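Pseudoalteromonas arctica PAMC 21717 (Pseudoalteromonas arctica, PDB 5YL7) probably hydrolyses peptide bonds in proteins as a cold-active, calcium-binding serine protease of the subtilase family. Local coordinates at residues P6-D9 / H13-E16; A48-N53 / H100-A105; V108-V111 / G117-G120. All coordinates share one frame; numbering follows the deposited sequence.

Contact 1: P6-D9 / H13-E16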
ATOM      1  N   PRO A   6     -14.322 -16.174  -4.044  1.00  8.04           N
ATOM      2  CA  PRO A   6     -13.940 -17.261  -4.921  1.00  9.06           C
ATOM      3  C   PRO A   6     -12.515 -17.179  -5.400  1.00 10.13           C
ATOM      4  O   PRO A   6     -11.938 -18.183  -5.804  1.00 12.82           O
ATOM      5  CB  PRO A   6     -14.921 -17.148  -6.079  1.00  9.66           C
ATOM      6  CG  PRO A   6     -15.425 -15.687  -5.960  1.00 10.84           C
ATOM      7  CD  PRO A   6     -15.495 -15.398  -4.533  1.00  8.56           C
ATOM      8  N   ARG A   7     -11.894 -15.993  -5.428  1.00  8.60           N
ATOM      9  CA  ARG A   7     -10.491 -15.879  -5.772  1.00  8.34           C
ATOM     10  C   ARG A   7      -9.530 -15.976  -4.593  1.00  7.57           C
ATOM     11  O   ARG A   7      -8.307 -15.844  -4.803  1.00  8.04           O
ATOM     12  CB  ARG A   7     -10.240 -14.593  -6.567  1.00  8.14           C
ATOM     13  CG  ARG A   7     -11.041 -14.481  -7.819  1.00  9.41           C
ATOM     14  CD  ARG A   7     -10.740 -15.500  -8.819  1.00  9.90           C
ATOM     15  NE  ARG A   7      -9.432 -15.387  -9.384  1.00 10.23           N
ATOM     16  CZ  ARG A   7      -9.055 -14.621 -10.361  1.00 10.04           C
ATOM     17  NH1 ARG A   7      -9.855 -13.735 -10.936  1.00 11.88           N
ATOM     18  NH2 ARG A   7      -7.776 -14.681 -10.782  1.00 11.76           N
ATOM     19  N   PHE A   8      -9.975 -16.179  -3.383  1.00  8.34           N
ATOM     20  CA  PHE A   8      -9.089 -16.320  -2.217  1.00  8.67           C
ATOM     21  C   PHE A   8      -8.041 -17.324  -2.443  1.00  9.03           C
ATOM     22  O   PHE A   8      -6.872 -17.097  -2.113  1.00  8.16           O
ATOM     23  CB  PHE A   8      -9.882 -16.625  -0.961  1.00  9.34           C
ATOM     24  CG  PHE A   8      -9.017 -16.800   0.240  1.00  9.11           C
ATOM     25  CD1 PHE A   8      -8.431 -15.742   0.915  1.00  9.97           C
ATOM     26  CD2 PHE A   8      -8.743 -18.089   0.662  1.00 13.27           C
ATOM     27  CE1 PHE A   8      -7.604 -16.013   1.992  1.00 11.38           C
ATOM     28  CE2 PHE A   8      -7.945 -18.335   1.714  1.00 14.52           C
ATOM     29  CZ  PHE A   8      -7.373 -17.318   2.381  1.00 11.84           C
ATOM     30  N   ASP A   9      -8.356 -18.485  -3.016  1.00  9.63           N
ATOM     31  CA  ASP A   9      -7.344 -19.478  -3.175  1.00 10.58           C
ATOM     32  C   ASP A   9      -6.205 -19.062  -4.100  1.00  9.09           C
ATOM     33  O   ASP A   9      -5.064 -19.538  -3.968  1.00 11.42           O
ATOM     34  CB  ASP A   9      -7.935 -20.837  -3.727  1.00 15.11           C
ATOM     35  CG  ASP A   9      -8.679 -21.614  -2.660  1.00 22.11           C
ATOM     36  OD1 ASP A   9      -8.691 -21.288  -1.434  1.00 22.47           O
ATOM     37  OD2 ASP A   9      -9.360 -22.551  -3.130  1.00 26.56           O
ATOM     38  N   HIS A  13      -0.531 -15.240  -1.349  1.00  4.86           N
ATOM     39  CA  HIS A  13       0.151 -14.297  -0.508  1.00  5.10           C
ATOM     40  C   HIS A  13      -0.518 -14.057   0.848  1.00  5.00           C
ATOM     41  O   HIS A  13       0.062 -13.508   1.755  1.00  5.30           O
ATOM     42  CB  HIS A  13       0.417 -13.014  -1.275  1.00  5.03           C
ATOM     43  CG  HIS A  13      -0.714 -12.575  -2.125  1.00  4.67           C
ATOM     44  ND1 HIS A  13      -1.678 -11.689  -1.656  1.00  4.41           N
ATOM     45  CD2 HIS A  13      -1.107 -12.942  -3.402  1.00  5.08           C
ATOM     46  CE1 HIS A  13      -2.598 -11.589  -2.644  1.00  4.26           C
ATOM     47  NE2 HIS A  13      -2.295 -12.302  -3.713  1.00  4.97           N
ATOM     48  N   TYR A  14      -1.763 -14.492   1.023  1.00  5.06           N
ATOM     49  CA  TYR A  14      -2.458 -14.437   2.277  1.00  5.42           C
ATOM     50  C   TYR A  14      -2.310 -15.640   3.164  1.00  6.43           C
ATOM     51  O   TYR A  14      -2.499 -15.513   4.363  1.00  7.49           O
ATOM     52  CB  TYR A  14      -3.958 -14.201   2.063  1.00  5.73           C
ATOM     53  CG  TYR A  14      -4.364 -12.853   1.424  1.00  5.71           C
ATOM     54  CD1 TYR A  14      -3.475 -11.781   1.337  1.00  5.55           C
ATOM     55  CD2 TYR A  14      -5.645 -12.716   0.934  1.00  6.02           C
ATOM     56  CE1 TYR A  14      -3.910 -10.594   0.785  1.00  5.60           C
ATOM     57  CE2 TYR A  14      -6.065 -11.538   0.410  1.00  6.40           C
ATOM     58  CZ  TYR A  14      -5.207 -10.458   0.344  1.00  5.72           C
ATOM     59  OH  TYR A  14      -5.622  -9.228  -0.207  1.00  5.69           O
ATOM     60  N   TYR A  15      -1.979 -16.788   2.569  1.00  7.42           N
ATOM     61  CA  TYR A  15      -2.117 -18.026   3.373  1.00  8.19           C
ATOM     62  C   TYR A  15      -1.089 -19.099   3.080  1.00  8.93           C
ATOM     63  O   TYR A  15      -1.035 -20.038   3.939  1.00  9.69           O
ATOM     64  CB  TYR A  15      -3.506 -18.664   3.118  1.00  8.23           C
ATOM     65  CG  TYR A  15      -3.702 -19.244   1.765  1.00  8.72           C
ATOM     66  CD1 TYR A  15      -3.378 -20.559   1.506  1.00 10.10           C
ATOM     67  CD2 TYR A  15      -4.247 -18.536   0.703  1.00  8.75           C
ATOM     68  CE1 TYR A  15      -3.536 -21.132   0.339  1.00  9.80           C
ATOM     69  CE2 TYR A  15      -4.403 -19.020  -0.536  1.00  8.53           C
ATOM     70  CZ  TYR A  15      -4.025 -20.411  -0.776  1.00  9.42           C
ATOM     71  OH  TYR A  15      -4.109 -20.964  -1.987  1.00 10.66           O
ATOM     72  N   GLU A  16      -0.362 -19.119   2.007  1.00  7.81           N
ATOM     73  CA  GLU A  16       0.609 -20.282   1.791  1.00  6.94           C
ATOM     74  C   GLU A  16       1.743 -20.172   2.783  1.00  8.53           C
ATOM     75  O   GLU A  16       2.167 -19.120   3.233  1.00  8.58           O
ATOM     76  CB  GLU A  16       1.155 -20.245   0.397  1.00  8.02           C
ATOM     77  CG  GLU A  16       0.229 -20.761  -0.600  1.00  8.81           C
ATOM     78  CD  GLU A  16       0.819 -20.988  -1.962  1.00  9.88           C
ATOM     79  OE1 GLU A  16       1.924 -20.532  -2.278  1.00  8.72           O
ATOM     80  OE2 GLU A  16       0.136 -21.623  -2.819  1.00 11.94           O
TER
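Phe8 meets two successive tyrosines, Tyr14 and Tyr15, in a small aromatic cluster of this subtilase, in the N-terminal loop that leads into the short, weakly bonded helix 12-15. The contact buries 207 Å² over both sides.

Tyr14 presents an edge to Phe8: its CD2 lies 4.0 Å from Phe8 CE1, and that phenylalanine carbon sits near the plane of the tyrosine ring. The CE1 corner of the His13 imidazole lies over the rim of one Tyr14 face, 3.8 Å above the ring plane. Both His13 nitrogens are hydrogen-bonded, to His286 and to the backbone of Leu259, which fixes the rotation of the imidazole. At the far end of its ring, turned away from Phe8, the Tyr14 hydroxyl is hydrogen-bonded to the carbonyl of Ala119.

Tyr15 approaches Phe8 differently. The two rings form a strongly offset pair, inclined by 30° with centroids 5.2 Å apart, in which Tyr15 CE2 lies over one face of Phe8. The closest ring carbons are Tyr15 CD2 and Phe8 CZ at 3.8 Å. With chi1 at 69°, Tyr15 CG lies between its own N and carbonyl carbon, a placement that sends the ring back toward residues 8 and 9. One edge of the ring then borders the backbone, Tyr15 CE2 being 3.5 Å from Phe8 O. The phenol is a hydrogen-bond donor, with Tyr15 OH 2.6 Å from Asp9 O. The C=O...O angle there is 129°, and the hydroxyl lies in the carbonyl plane, on a lone pair of Asp9 O.

Contact 2: A48-N53 / H100-A105. With CA (calcium ion), chain C.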
ATOM      1  N   ALA A  48     -16.668  -2.866  -7.648  1.00  5.93           N
ATOM      2  CA  ALA A  48     -17.711  -3.555  -6.883  1.00  6.10           C
ATOM      3  C   ALA A  48     -17.268  -4.315  -5.680  1.00  6.48           C
ATOM      4  O   ALA A  48     -17.973  -4.504  -4.692  1.00  7.38           O
ATOM      5  CB  ALA A  48     -18.505  -4.526  -7.783  1.00  7.64           C
ATOM      6  N   ASP A  49     -15.970  -4.802  -5.736  1.00  6.33           N
ATOM      7  CA  ASP A  49     -15.396  -5.565  -4.624  1.00  6.17           C
ATOM      8  C   ASP A  49     -14.529  -4.747  -3.665  1.00  6.24           C
ATOM      9  O   ASP A  49     -13.757  -5.257  -2.907  1.00  6.94           O
ATOM     10  CB  ASP A  49     -14.614  -6.795  -5.100  1.00  6.83           C
ATOM     11  CG  ASP A  49     -14.629  -7.958  -4.179  1.00  7.36           C
ATOM     12  OD1 ASP A  49     -15.646  -8.146  -3.455  1.00  7.44           O
ATOM     13  OD2 ASP A  49     -13.613  -8.734  -4.141  1.00  6.69           O
ATOM     14  N   LEU A  50     -14.684  -3.409  -3.791  1.00  6.19           N
ATOM     15  CA  LEU A  50     -13.876  -2.457  -2.965  1.00  6.00           C
ATOM     16  C   LEU A  50     -14.731  -1.337  -2.388  1.00  6.37           C
ATOM     17  O   LEU A  50     -14.463  -0.874  -1.273  1.00  6.39           O
ATOM     18  CB  LEU A  50     -12.770  -1.869  -3.892  1.00  7.25           C
ATOM     19  CG  LEU A  50     -11.809  -0.894  -3.217  1.00  7.79           C
ATOM     20  CD1 LEU A  50     -11.083  -1.555  -2.035  1.00  9.06           C
ATOM     21  CD2 LEU A  50     -10.879  -0.340  -4.257  1.00  8.91           C
ATOM     22  N   ASN A  51     -15.654  -0.775  -3.188  1.00  6.68           N
ATOM     23  CA  ASN A  51     -16.214   0.544  -2.861  1.00  7.02           C
ATOM     24  C   ASN A  51     -16.904   0.611  -1.523  1.00  7.06           C
ATOM     25  O   ASN A  51     -16.861   1.675  -0.916  1.00  7.49           O
ATOM     26  CB  ASN A  51     -17.142   1.018  -3.995  1.00  8.07           C
ATOM     27  CG  ASN A  51     -17.357   2.423  -3.943  1.00  9.53           C
ATOM     28  OD1 ASN A  51     -18.580   2.870  -3.759  1.00 16.14           O
ATOM     29  ND2 ASN A  51     -16.375   3.202  -4.055  1.00  9.68           N
ATOM     30  N   ALA A  52     -17.500  -0.433  -1.049  1.00  6.86           N
ATOM     31  CA  ALA A  52     -18.122  -0.334   0.264  1.00  7.96           C
ATOM     32  C   ALA A  52     -17.184   0.011   1.397  1.00  7.81           C
ATOM     33  O   ALA A  52     -17.560   0.432   2.475  1.00  9.88           O
ATOM     34  CB  ALA A  52     -18.861  -1.582   0.643  1.00  9.18           C
ATOM     35  N   ASN A  53     -15.836  -0.295   1.177  1.00  6.41           N
ATOM     36  CA  ASN A  53     -14.825   0.009   2.164  1.00  6.34           C
ATOM     37  C   ASN A  53     -14.090   1.263   1.872  1.00  6.93           C
ATOM     38  O   ASN A  53     -13.060   1.554   2.563  1.00  7.88           O
ATOM     39  CB  ASN A  53     -13.857  -1.177   2.309  1.00  6.64           C
ATOM     40  CG  ASN A  53     -14.435  -2.334   3.045  1.00  8.96           C
ATOM     41  OD1 ASN A  53     -15.539  -2.191   3.635  1.00 10.62           O
ATOM     42  ND2 ASN A  53     -13.773  -3.482   3.014  1.00  9.54           N
ATOM     43  N   HIS A 100      -2.995   1.623 -10.203  1.00  5.78           N
ATOM     44  CA  HIS A 100      -2.169   1.121  -9.128  1.00  5.90           C
ATOM     45  C   HIS A 100      -2.863   1.270  -7.786  1.00  4.75           C
ATOM     46  O   HIS A 100      -2.817   0.347  -6.950  1.00  5.02           O
ATOM     47  CB  HIS A 100      -0.812   1.888  -9.238  1.00  6.52           C
ATOM     48  CG  HIS A 100       0.221   1.424  -8.319  1.00  6.51           C
ATOM     49  ND1 HIS A 100       0.444   1.992  -7.118  1.00  7.91           N
ATOM     50  CD2 HIS A 100       1.228   0.512  -8.501  1.00  8.08           C
ATOM     51  CE1 HIS A 100       1.543   1.505  -6.608  1.00  8.55           C
ATOM     52  NE2 HIS A 100       2.033   0.635  -7.395  1.00 10.13           N
ATOM     53  N   GLY A 101      -3.495   2.431  -7.578  1.00  4.23           N
ATOM     54  CA  GLY A 101      -4.138   2.649  -6.333  1.00  4.65           C
ATOM     55  C   GLY A 101      -5.366   1.759  -6.050  1.00  4.36           C
ATOM     56  O   GLY A 101      -5.668   1.482  -4.896  1.00  4.83           O
ATOM     57  N   THR A 102      -6.001   1.277  -7.106  1.00  4.91           N
ATOM     58  CA  THR A 102      -7.135   0.352  -6.952  1.00  4.73           C
ATOM     59  C   THR A 102      -6.643  -1.016  -6.520  1.00  4.26           C
ATOM     60  O   THR A 102      -7.211  -1.638  -5.652  1.00  5.14           O
ATOM     61  CB  THR A 102      -7.844   0.243  -8.277  1.00  5.07           C
ATOM     62  OG1 THR A 102      -8.425   1.539  -8.646  1.00  5.75           O
ATOM     63  CG2 THR A 102      -9.013  -0.775  -8.223  1.00  4.96           C
ATOM     64  N   HIS A 103      -5.485  -1.423  -7.061  1.00  4.30           N
ATOM     65  CA  HIS A 103      -4.856  -2.682  -6.696  1.00  4.64           C
ATOM     66  C   HIS A 103      -4.407  -2.660  -5.257  1.00  4.22           C
ATOM     67  O   HIS A 103      -4.719  -3.515  -4.413  1.00  4.47           O
ATOM     68  CB  HIS A 103      -3.772  -3.004  -7.706  1.00  4.66           C
ATOM     69  CG  HIS A 103      -3.266  -4.402  -7.690  1.00  4.77           C
ATOM     70  ND1 HIS A 103      -2.407  -4.868  -6.737  1.00  5.18           N
ATOM     71  CD2 HIS A 103      -3.573  -5.432  -8.506  1.00  5.40           C
ATOM     72  CE1 HIS A 103      -2.210  -6.171  -6.977  1.00  5.41           C
ATOM     73  NE2 HIS A 103      -2.884  -6.523  -8.063  1.00  5.37           N
ATOM     74  N   VAL A 104      -3.663  -1.608  -4.903  1.00  4.22           N
ATOM     75  CA  VAL A 104      -3.156  -1.435  -3.527  1.00  4.15           C
ATOM     76  C   VAL A 104      -4.291  -1.326  -2.545  1.00  3.83           C
ATOM     77  O   VAL A 104      -4.248  -1.988  -1.480  1.00  4.38           O
ATOM     78  CB  VAL A 104      -2.225  -0.174  -3.495  1.00  4.19           C
ATOM     79  CG1 VAL A 104      -1.863   0.196  -2.080  1.00  4.26           C
ATOM     80  CG2 VAL A 104      -0.973  -0.429  -4.282  1.00  4.69           C
ATOM     81  N   ALA A 105      -5.294  -0.513  -2.827  1.00  4.39           N
ATOM     82  CA  ALA A 105      -6.401  -0.417  -1.884  1.00  4.87           C
ATOM     83  C   ALA A 105      -7.106  -1.762  -1.646  1.00  5.00           C
ATOM     84  O   ALA A 105      -7.570  -2.001  -0.534  1.00  5.18           O
ATOM     85  CB  ALA A 105      -7.398   0.656  -2.310  1.00  6.01           C
TER
HETATM   86 CA    CA C 801     -14.663 -10.022  -2.246  1.00  6.54          CA
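Leu50 is inserted toward one side of a helix, where both its methyls meet Ala105 and CD2 reaches Thr102 as well. CD1 of Leu50 rests 3.8 Å from Ala105 O. The other methyl, Leu50 CD2, lies 4.1 Å from Ala105 CB. On the Thr102 side, Leu50 CD2 is 4.4 Å from Thr102 CG2 and also approaches that residue's carbonyl. CG stands anti to the leucine's own N (chi1 -178°), which extends the branch from the loop to the helix. No hydrogen bond spans the two segments, so this is apolar packing of 117 Å² in a buried setting.

The helix is 100-109 of the subtilase fold; His100 at its beginning, hydrogen-bonded to Asp41, fits the Ser-His-Asp triad expected in this family, with Ser281 as the probable third member. Helical bonding holds the touched surface in shape, as Ala105 N donates to Gly101 O at 2.9 Å, and Thr102 O additionally accepts from Thr261 OG1. On the loop side, Asn53 N bonds Leu50 O at 2.9 Å, closing a tight turn behind the leucine. Immediately before Leu50, Asp49 grips a calcium ion with both carboxylate oxygens, OD1 at 2.4 Å and OD2 at 2.5 Å from the metal.

Contact 3: V108-V111 / G117-G120. With CA (calcium ion), chain C.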
ATOM      1  N   VAL A 108      -5.300  -3.806   0.844  1.00  4.57           N
ATOM      2  CA  VAL A 108      -5.598  -3.364   2.219  1.00  4.78           C
ATOM      3  C   VAL A 108      -6.993  -3.794   2.677  1.00  4.91           C
ATOM      4  O   VAL A 108      -7.124  -4.347   3.798  1.00  6.07           O
ATOM      5  CB  VAL A 108      -5.494  -1.842   2.365  1.00  4.65           C
ATOM      6  CG1 VAL A 108      -5.895  -1.416   3.790  1.00  5.81           C
ATOM      7  CG2 VAL A 108      -4.064  -1.381   1.995  1.00  4.53           C
ATOM      8  N   ALA A 109      -8.003  -3.612   1.858  1.00  5.39           N
ATOM      9  CA  ALA A 109      -9.381  -3.704   2.356  1.00  5.20           C
ATOM     10  C   ALA A 109     -10.411  -4.020   1.245  1.00  5.23           C
ATOM     11  O   ALA A 109     -11.554  -3.569   1.351  1.00  6.10           O
ATOM     12  CB  ALA A 109      -9.730  -2.469   3.138  1.00  6.63           C
ATOM     13  N   ALA A 110     -10.138  -4.924   0.315  1.00  4.96           N
ATOM     14  CA  ALA A 110     -11.196  -5.446  -0.540  1.00  5.46           C
ATOM     15  C   ALA A 110     -12.283  -6.018   0.368  1.00  6.35           C
ATOM     16  O   ALA A 110     -12.066  -6.595   1.415  1.00  6.07           O
ATOM     17  CB  ALA A 110     -10.727  -6.514  -1.479  1.00  5.99           C
ATOM     18  N   VAL A 111     -13.516  -5.885  -0.171  1.00  6.35           N
ATOM     19  CA  VAL A 111     -14.699  -6.411   0.520  1.00  7.08           C
ATOM     20  C   VAL A 111     -14.637  -7.917   0.544  1.00  5.80           C
ATOM     21  O   VAL A 111     -14.442  -8.531  -0.502  1.00  6.69           O
ATOM     22  CB  VAL A 111     -15.950  -5.898  -0.144  1.00  7.52           C
ATOM     23  CG1 VAL A 111     -17.182  -6.540   0.605  1.00  9.18           C
ATOM     24  CG2 VAL A 111     -16.092  -4.381  -0.175  1.00  7.83           C
ATOM     25  N   GLY A 117     -15.117 -12.124  -6.100  1.00  7.69           N
ATOM     26  CA  GLY A 117     -13.757 -11.540  -6.243  1.00  7.41           C
ATOM     27  C   GLY A 117     -12.836 -12.068  -5.184  1.00  7.24           C
ATOM     28  O   GLY A 117     -12.689 -13.267  -4.898  1.00  7.32           O
ATOM     29  N   VAL A 118     -12.082 -11.120  -4.604  1.00  6.71           N
ATOM     30  CA  VAL A 118     -10.969 -11.296  -3.696  1.00  6.01           C
ATOM     31  C   VAL A 118     -11.228 -10.974  -2.252  1.00  5.67           C
ATOM     32  O   VAL A 118     -12.366 -10.456  -1.939  1.00  6.39           O
ATOM     33  CB  VAL A 118      -9.727 -10.461  -4.227  1.00  6.47           C
ATOM     34  CG1 VAL A 118      -9.249 -10.952  -5.573  1.00  7.21           C
ATOM     35  CG2 VAL A 118     -10.093  -9.005  -4.292  1.00  6.42           C
ATOM     36  N   ALA A 119     -10.233 -11.190  -1.386  1.00  5.88           N
ATOM     37  CA  ALA A 119     -10.256 -10.724  -0.046  1.00  5.59           C
ATOM     38  C   ALA A 119      -9.218  -9.638   0.183  1.00  5.99           C
ATOM     39  O   ALA A 119      -8.321  -9.446  -0.655  1.00  6.29           O
ATOM     40  CB  ALA A 119     -10.039 -11.899   0.906  1.00  7.89           C
ATOM     41  N   GLY A 120      -9.394  -8.920   1.275  1.00  5.18           N
ATOM     42  CA  GLY A 120      -8.458  -7.883   1.697  1.00  5.18           C
ATOM     43  C   GLY A 120      -7.822  -8.281   2.992  1.00  5.43           C
ATOM     44  O   GLY A 120      -8.340  -9.061   3.800  1.00  6.91           O
TER
HETATM   45 CA    CA C 801     -14.663 -10.022  -2.246  1.00  6.54          CA
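Val108 still belongs to helix 100-109, and by Ala110 the chain has become extended; residues 117-120 return alongside in the reverse direction. The two backbones come very close: the CA atoms of Ala110 and Gly120 are 4.3 Å apart, an approach made possible because Gly120 carries no side chain on the face directed at the other segment. They are nevertheless not paired as a sheet, for no hydrogen bond crosses, and even Ala110 O and Gly120 N remain 3.5 Å apart. Farther along, Val111 O and Val118 O both turn to a calcium ion, with metal-oxygen distances of 2.3 Å to Val111 O and 2.4 Å to Val118 O. These two ligands subtend about 86° at the metal.

Side-chain contact is brief by comparison. Ala110 CB points toward the 117-120 segment, 3.8 Å from Val118 CG2 and equally near the carbonyl carbon of Ala119. In Val118, chi1 of -63° sets CG1 anti to the carbonyl carbon, and this leaves CG2 between N and C, facing Ala110; the valine also packs on Leu259 and Thr261.

The side chains of Asp5 and Asn114, the carbonyl of Glu116 and bidentate Asp49 complete a seven-oxygen shell. The arrangement resembles the strong calcium site of subtilisins and is built here from the loop after helix 100-109, Asp49 and the N-terminal segment. The two carbonyl oxygens, Val111 O and Val118 O, lie 3.2 Å apart with no proton between them. Their mutual repulsion is probably offset by the cation, which implies that the bound calcium, more than direct bonding between the segments, holds the mouth of this loop closed.

In the fold
The contacts follow one another along the chain in the order 1, 2, 3, and contacts 2 and 3 share helix 100-109. Their centres are 8 Å apart, and Asn53 ND2 to Ala109 O and Asp49 O to Val111 N, both probable hydrogen bonds of 2.8 Å, join them directly. Contact 1 lies about 11 Å from contact 3, centre to centre, and 17 Å from contact 2; Arg7 N probably hydrogen-bonds to Gly117 O. The calcium ion, with Asp5, Asp49, Val111 and Val118 among its ligands, joins the N-terminal segment to loops beside the parallel sheet: 48-53 lies between strands 36-41 and 58-59, and the chain after 120 runs to strand 126-131.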